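Xylose isomerase domain protein TIM barrel (Planctomyces limnophilus, PDB 3TVA) binds a magnesium ion in a TIM barrel of the xylose isomerase-like family and probably acts as an isomerase. Local coordinates at residues A[37-42]-A[66-71]; A[18-23]-A[42-47]. All coordinates share one frame; numbering follows the deposited sequence. Where two conformers were deposited one is given.

Contact 1. Residues A[37-42]-A[66-71]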
loop_
_atom_site.group_PDB
_atom_site.type_symbol
_atom_site.label_atom_id
_atom_site.label_comp_id
_atom_site.label_asym_id
_atom_site.label_seq_id
_atom_site.Cartn_x
_atom_site.Cartn_y
_atom_site.Cartn_z
ATOM N N THR A 37 12.805 8.652 -0.094
ATOM C CA THR A 37 11.342 8.716 -0.151
ATOM C C THR A 37 10.719 7.788 0.875
ATOM O O THR A 37 11.337 6.809 1.287
ATOM C CB THR A 37 10.742 8.296 -1.538
ATOM O OG1 THR A 37 10.952 6.895 -1.748
ATOM C CG2 THR A 37 11.354 9.074 -2.675
ATOM N N VAL A 38 9.495 8.106 1.288
ATOM C CA VAL A 38 8.728 7.217 2.146
ATOM C C VAL A 38 7.259 7.228 1.737
ATOM O O VAL A 38 6.772 8.181 1.127
ATOM C CB VAL A 38 8.796 7.632 3.644
ATOM C CG1 VAL A 38 10.215 7.502 4.206
ATOM C CG2 VAL A 38 8.250 9.048 3.850
ATOM N N GLN A 39 6.560 6.160 2.093
ATOM C CA GLN A 39 5.114 6.193 2.197
ATOM C C GLN A 39 4.825 6.243 3.683
ATOM O O GLN A 39 5.600 5.745 4.489
ATOM C CB GLN A 39 4.477 4.947 1.589
ATOM C CG GLN A 39 4.629 4.865 0.084
ATOM C CD GLN A 39 3.823 3.726 -0.491
ATOM O OE1 GLN A 39 2.966 3.169 0.189
ATOM N NE2 GLN A 39 4.089 3.370 -1.746
ATOM N N VAL A 40 3.731 6.884 4.055
ATOM C CA VAL A 40 3.452 7.106 5.460
ATOM C C VAL A 40 2.055 6.632 5.821
ATOM O O VAL A 40 1.077 6.990 5.154
ATOM C CB VAL A 40 3.536 8.613 5.798
ATOM C CG1 VAL A 40 3.381 8.832 7.286
ATOM C CG2 VAL A 40 4.863 9.179 5.319
ATOM N N HIS A 41 1.947 5.849 6.885
ATOM C CA HIS A 41 0.637 5.575 7.428
ATOM C C HIS A 41 0.089 6.865 8.061
ATOM O O HIS A 41 0.788 7.535 8.814
ATOM C CB HIS A 41 0.687 4.442 8.447
ATOM C CG HIS A 41 -0.663 3.892 8.788
ATOM N ND1 HIS A 41 -1.599 4.611 9.504
ATOM C CD2 HIS A 41 -1.247 2.707 8.486
ATOM C CE1 HIS A 41 -2.694 3.881 9.652
ATOM N NE2 HIS A 41 -2.506 2.723 9.040
ATOM N N ALA A 42 -1.150 7.225 7.744
ATOM C CA ALA A 42 -1.725 8.463 8.275
ATOM C C ALA A 42 -1.766 8.423 9.799
ATOM O O ALA A 42 -2.016 7.384 10.395
ATOM C CB ALA A 42 -3.130 8.702 7.719
ATOM N N GLN A 66 11.071 12.798 0.686
ATOM C CA GLN A 66 9.826 13.054 -0.032
ATOM C C GLN A 66 8.750 12.017 0.323
ATOM O O GLN A 66 9.005 10.815 0.302
ATOM C CB GLN A 66 10.096 13.054 -1.546
ATOM C CG GLN A 66 8.884 13.369 -2.413
ATOM C CD GLN A 66 9.119 13.035 -3.901
ATOM O OE1 GLN A 66 10.223 12.645 -4.306
ATOM N NE2 GLN A 66 8.071 13.178 -4.710
ATOM N N VAL A 67 7.545 12.490 0.637
ATOM C CA VAL A 67 6.423 11.620 0.986
ATOM C C VAL A 67 5.595 11.344 -0.262
ATOM O O VAL A 67 5.042 12.261 -0.850
ATOM C CB VAL A 67 5.512 12.305 2.027
ATOM C CG1 VAL A 67 4.347 11.379 2.421
ATOM C CG2 VAL A 67 6.330 12.731 3.247
ATOM N N THR A 68 5.626 10.100 -0.726
ATOM C CA THR A 68 4.948 9.687 -1.954
ATOM C C THR A 68 3.470 9.274 -1.847
ATOM O O THR A 68 2.688 9.527 -2.747
ATOM C CB THR A 68 5.782 8.644 -2.709
ATOM O OG1 THR A 68 5.922 7.474 -1.897
ATOM C CG2 THR A 68 7.182 9.219 -3.014
ATOM N N VAL A 69 3.107 8.599 -0.762
ATOM C CA VAL A 69 1.732 8.169 -0.543
ATOM C C VAL A 69 1.437 8.221 0.955
ATOM O O VAL A 69 2.297 7.895 1.779
ATOM C CB VAL A 69 1.469 6.694 -1.019
ATOM C CG1 VAL A 69 -0.003 6.343 -0.862
ATOM C CG2 VAL A 69 1.920 6.435 -2.478
ATOM N N ILE A 70 0.226 8.639 1.314
ATOM C CA ILE A 70 -0.221 8.530 2.697
ATOM C C ILE A 70 -1.345 7.493 2.807
ATOM O O ILE A 70 -2.363 7.603 2.136
ATOM C CB ILE A 70 -0.650 9.908 3.270
ATOM C CG1 ILE A 70 0.598 10.805 3.381
ATOM C CG2 ILE A 70 -1.340 9.713 4.624
ATOM C CD1 ILE A 70 0.332 12.254 3.722
ATOM N N PHE A 71 -1.150 6.481 3.644
ATOM C CA PHE A 71 -2.059 5.337 3.690
ATOM C C PHE A 71 -3.110 5.463 4.778
ATOM O O PHE A 71 -2.806 5.857 5.897
ATOM C CB PHE A 71 -1.260 4.029 3.889
ATOM C CG PHE A 71 -1.177 3.180 2.651
ATOM C CD1 PHE A 71 -0.198 3.407 1.702
ATOM C CD2 PHE A 71 -2.102 2.169 2.425
ATOM C CE1 PHE A 71 -0.131 2.633 0.550
ATOM C CE2 PHE A 71 -2.043 1.398 1.280
ATOM C CZ PHE A 71 -1.053 1.631 0.342
HETATM O O HOH W 1 8.220 5.890 -1.221
HETATM O O HOH W 2 5.307 5.540 -3.890
#

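Contact 2. Residues A[18-23]-A[42-47]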
loop_
_atom_site.group_PDB
_atom_site.type_symbol
_atom_site.label_atom_id
_atom_site.label_comp_id
_atom_site.label_asym_id
_atom_site.label_seq_id
_atom_site.Cartn_x
_atom_site.Cartn_y
_atom_site.Cartn_z
ATOM N N SER A 18 5.525 5.146 9.815
ATOM C CA SER A 18 4.379 5.559 10.624
ATOM C C SER A 18 4.793 6.754 11.465
ATOM O O SER A 18 5.918 6.788 11.950
ATOM C CB SER A 18 3.940 4.436 11.579
ATOM O OG SER A 18 3.196 3.431 10.908
ATOM N N VAL A 19 3.928 7.758 11.594
ATOM C CA VAL A 19 4.104 8.772 12.645
ATOM C C VAL A 19 3.746 8.233 14.039
ATOM O O VAL A 19 4.553 8.268 14.973
ATOM C CB VAL A 19 3.233 10.013 12.374
ATOM C CG1 VAL A 19 3.416 11.055 13.489
ATOM C CG2 VAL A 19 3.559 10.590 11.008
ATOM N N ASP A 20 2.514 7.747 14.166
ATOM C CA ASP A 20 2.075 6.989 15.337
ATOM C C ASP A 20 1.335 5.705 14.923
ATOM O O ASP A 20 1.825 4.594 15.144
ATOM C CB ASP A 20 1.240 7.854 16.300
ATOM C CG ASP A 20 0.240 8.762 15.577
ATOM O OD1 ASP A 20 0.012 9.897 16.050
ATOM O OD2 ASP A 20 -0.324 8.340 14.546
ATOM N N ALA A 21 0.163 5.869 14.307
ATOM C CA ALA A 21 -0.672 4.738 13.901
ATOM C C ALA A 21 -0.003 3.920 12.806
ATOM O O ALA A 21 0.822 4.439 12.061
ATOM C CB ALA A 21 -2.040 5.228 13.429
ATOM N N GLY A 22 -0.367 2.644 12.700
ATOM C CA GLY A 22 0.162 1.790 11.645
ATOM C C GLY A 22 1.396 0.982 12.035
ATOM O O GLY A 22 1.918 1.103 13.150
ATOM N N LEU A 23 1.833 0.132 11.108
ATOM C CA LEU A 23 2.958 -0.797 11.303
ATOM C C LEU A 23 4.350 -0.370 10.757
ATOM O O LEU A 23 5.295 -1.176 10.764
ATOM C CB LEU A 23 2.576 -2.200 10.803
ATOM C CG LEU A 23 1.265 -2.775 11.366
ATOM C CD1 LEU A 23 1.011 -4.189 10.840
ATOM C CD2 LEU A 23 1.223 -2.755 12.893
ATOM N N ALA A 42 -1.150 7.225 7.744
ATOM C CA ALA A 42 -1.725 8.463 8.275
ATOM C C ALA A 42 -1.766 8.423 9.799
ATOM O O ALA A 42 -2.016 7.384 10.395
ATOM C CB ALA A 42 -3.130 8.702 7.719
ATOM N N PRO A 43 -1.510 9.567 10.428
ATOM C CA PRO A 43 -1.509 9.653 11.889
ATOM C C PRO A 43 -2.901 9.449 12.453
ATOM O O PRO A 43 -3.892 9.476 11.706
ATOM C CB PRO A 43 -1.019 11.076 12.160
ATOM C CG PRO A 43 -1.372 11.842 10.931
ATOM C CD PRO A 43 -1.232 10.865 9.789
ATOM N N HIS A 44 -2.961 9.206 13.757
ATOM C CA HIS A 44 -4.224 9.120 14.481
ATOM C C HIS A 44 -5.032 10.409 14.325
ATOM O O HIS A 44 -4.464 11.461 14.056
ATOM C CB HIS A 44 -3.955 8.811 15.953
ATOM C CG HIS A 44 -3.615 7.374 16.207
ATOM N ND1 HIS A 44 -4.498 6.342 15.945
ATOM C CD2 HIS A 44 -2.488 6.793 16.685
ATOM C CE1 HIS A 44 -3.931 5.192 16.261
ATOM N NE2 HIS A 44 -2.712 5.436 16.708
ATOM N N PRO A 45 -6.365 10.321 14.464
ATOM C CA PRO A 45 -7.262 11.467 14.265
ATOM C C PRO A 45 -6.845 12.751 14.991
ATOM O O PRO A 45 -6.919 13.829 14.402
ATOM C CB PRO A 45 -8.589 10.950 14.819
ATOM C CG PRO A 45 -8.558 9.493 14.490
ATOM C CD PRO A 45 -7.118 9.063 14.635
ATOM N N HIS A 46 -6.391 12.631 16.235
ATOM C CA HIS A 46 -6.043 13.804 17.035
ATOM C C HIS A 46 -4.743 14.473 16.585
ATOM O O HIS A 46 -4.481 15.625 16.921
ATOM C CB HIS A 46 -5.993 13.457 18.530
ATOM C CG HIS A 46 -5.295 12.167 18.834
ATOM N ND1 HIS A 46 -5.831 10.935 18.519
ATOM C CD2 HIS A 46 -4.107 11.917 19.435
ATOM C CE1 HIS A 46 -5.002 9.984 18.908
ATOM N NE2 HIS A 46 -3.947 10.552 19.465
ATOM N N THR A 47 -3.923 13.731 15.851
ATOM C CA THR A 47 -2.672 14.249 15.277
ATOM C C THR A 47 -2.764 14.674 13.808
ATOM O O THR A 47 -1.759 14.762 13.108
ATOM C CB THR A 47 -1.435 13.398 15.637
ATOM O OG1 THR A 47 -1.708 12.017 15.390
ATOM C CG2 THR A 47 -1.104 13.582 17.144
#

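Contact 1. Residues A[37-42]-A[66-71]
Five backbone hydrogen bonds join parallel strands 37-41 and 66-71, whose axes diverge by 14°. V38 N binds Q66 O (2.9 Å), and V38 O takes T68 N (2.9 Å) nearly along its C=O axis. The ladder resumes with V40 N to V69 O (2.9 Å) and F71 N to V40 O (2.7 Å), then ends with A42 N on F71 O (2.8 Å). Between V38–V67 and V40–I70 the second strand carries one extra residue: T68, with psi at -37°, forms a beta bulge. Two waters sit on T68 OG1, one shared with T37 OG1, the other with Q39 NE2.

On the face of Q39 and F71, the glutamine chain runs extended alongside V69, so that OE1 meets the F71 ring edge at CE1 (3.2 Å), amide and ring planes 9° apart. Q39 OE1 also bonds H211 NE2, and Q39 NE2 bonds N182 OD1. The other face is apolar: V40 CG2 touches V67 CG1 (3.7 Å) beside F56; past the strand end A42 CB touches I70 CG2 (3.7 Å) beside I107. The sheet separates helix packing from a barrel interior where polar Q39, beside V69 and F71, is a second-shell residue, its bond to H211 probably orienting that magnesium ligand.

Contact 2. Residues A[18-23]-A[42-47]
The two segments do not pair with each other as strands; they run through the loops after strands 13-18 and 37-41, their CA atoms nearest at A21 and P43, 5.4 Å apart. The second loop closes into a 3-10 turn, T47 N donating to H44 O (2.9 Å). The first folds back on itself, S18 OG reaching A21 O (2.8 Å) from above the carbonyl plane while also bonding G24 N.

The D20 carboxylate, its CG lodged between the backbone N and the carbonyl carbon, links the loops. OD2 is gripped twice: its anti lone pair takes A21 N at a short 2.5 Å, its syn lone pair takes H44 N (2.9 Å, N-H...O angle 154°). Two bonds on different lone pairs limit rotation of the carboxylate, and OD1 meets T47 OG1 tip to tip at 2.8 Å. A21 CB sits over one face of the H44 imidazole, 3.4 Å from the ring centroid and 14° off its normal, a CH-pi contact. D20 OD2 and H44 NE2 are 4.3 Å apart, a spacing at which a protonated imidazole might be somewhat stabilised. V19 CB lies against P43 CB in a loose apolar contact.

Such bridging between successive beta-alpha loops at the C-terminal ends of adjacent parallel strands belongs to the catalytic-end rim of a TIM barrel, here away from the magnesium site.

In the fold
Contact 1 is buried barrel wall, while contact 2 lies farther out, partly buried, where the same wall turns into loops. A42 is common to both: it ends the strand pairing of 37-42 with 66-71 and begins the loop 42-47. Strand 37-41 has strand 13-18 on its other side, so the two contacts together tie three consecutive barrel strands or their extensions. They also touch directly, the H41 ring packing against A21 and G22, and V40 against V19. Regular main-chain bonding dominates contact 1; in contact 2 one carboxylate replaces the ladder. The metal site lies near the first contact, not the second.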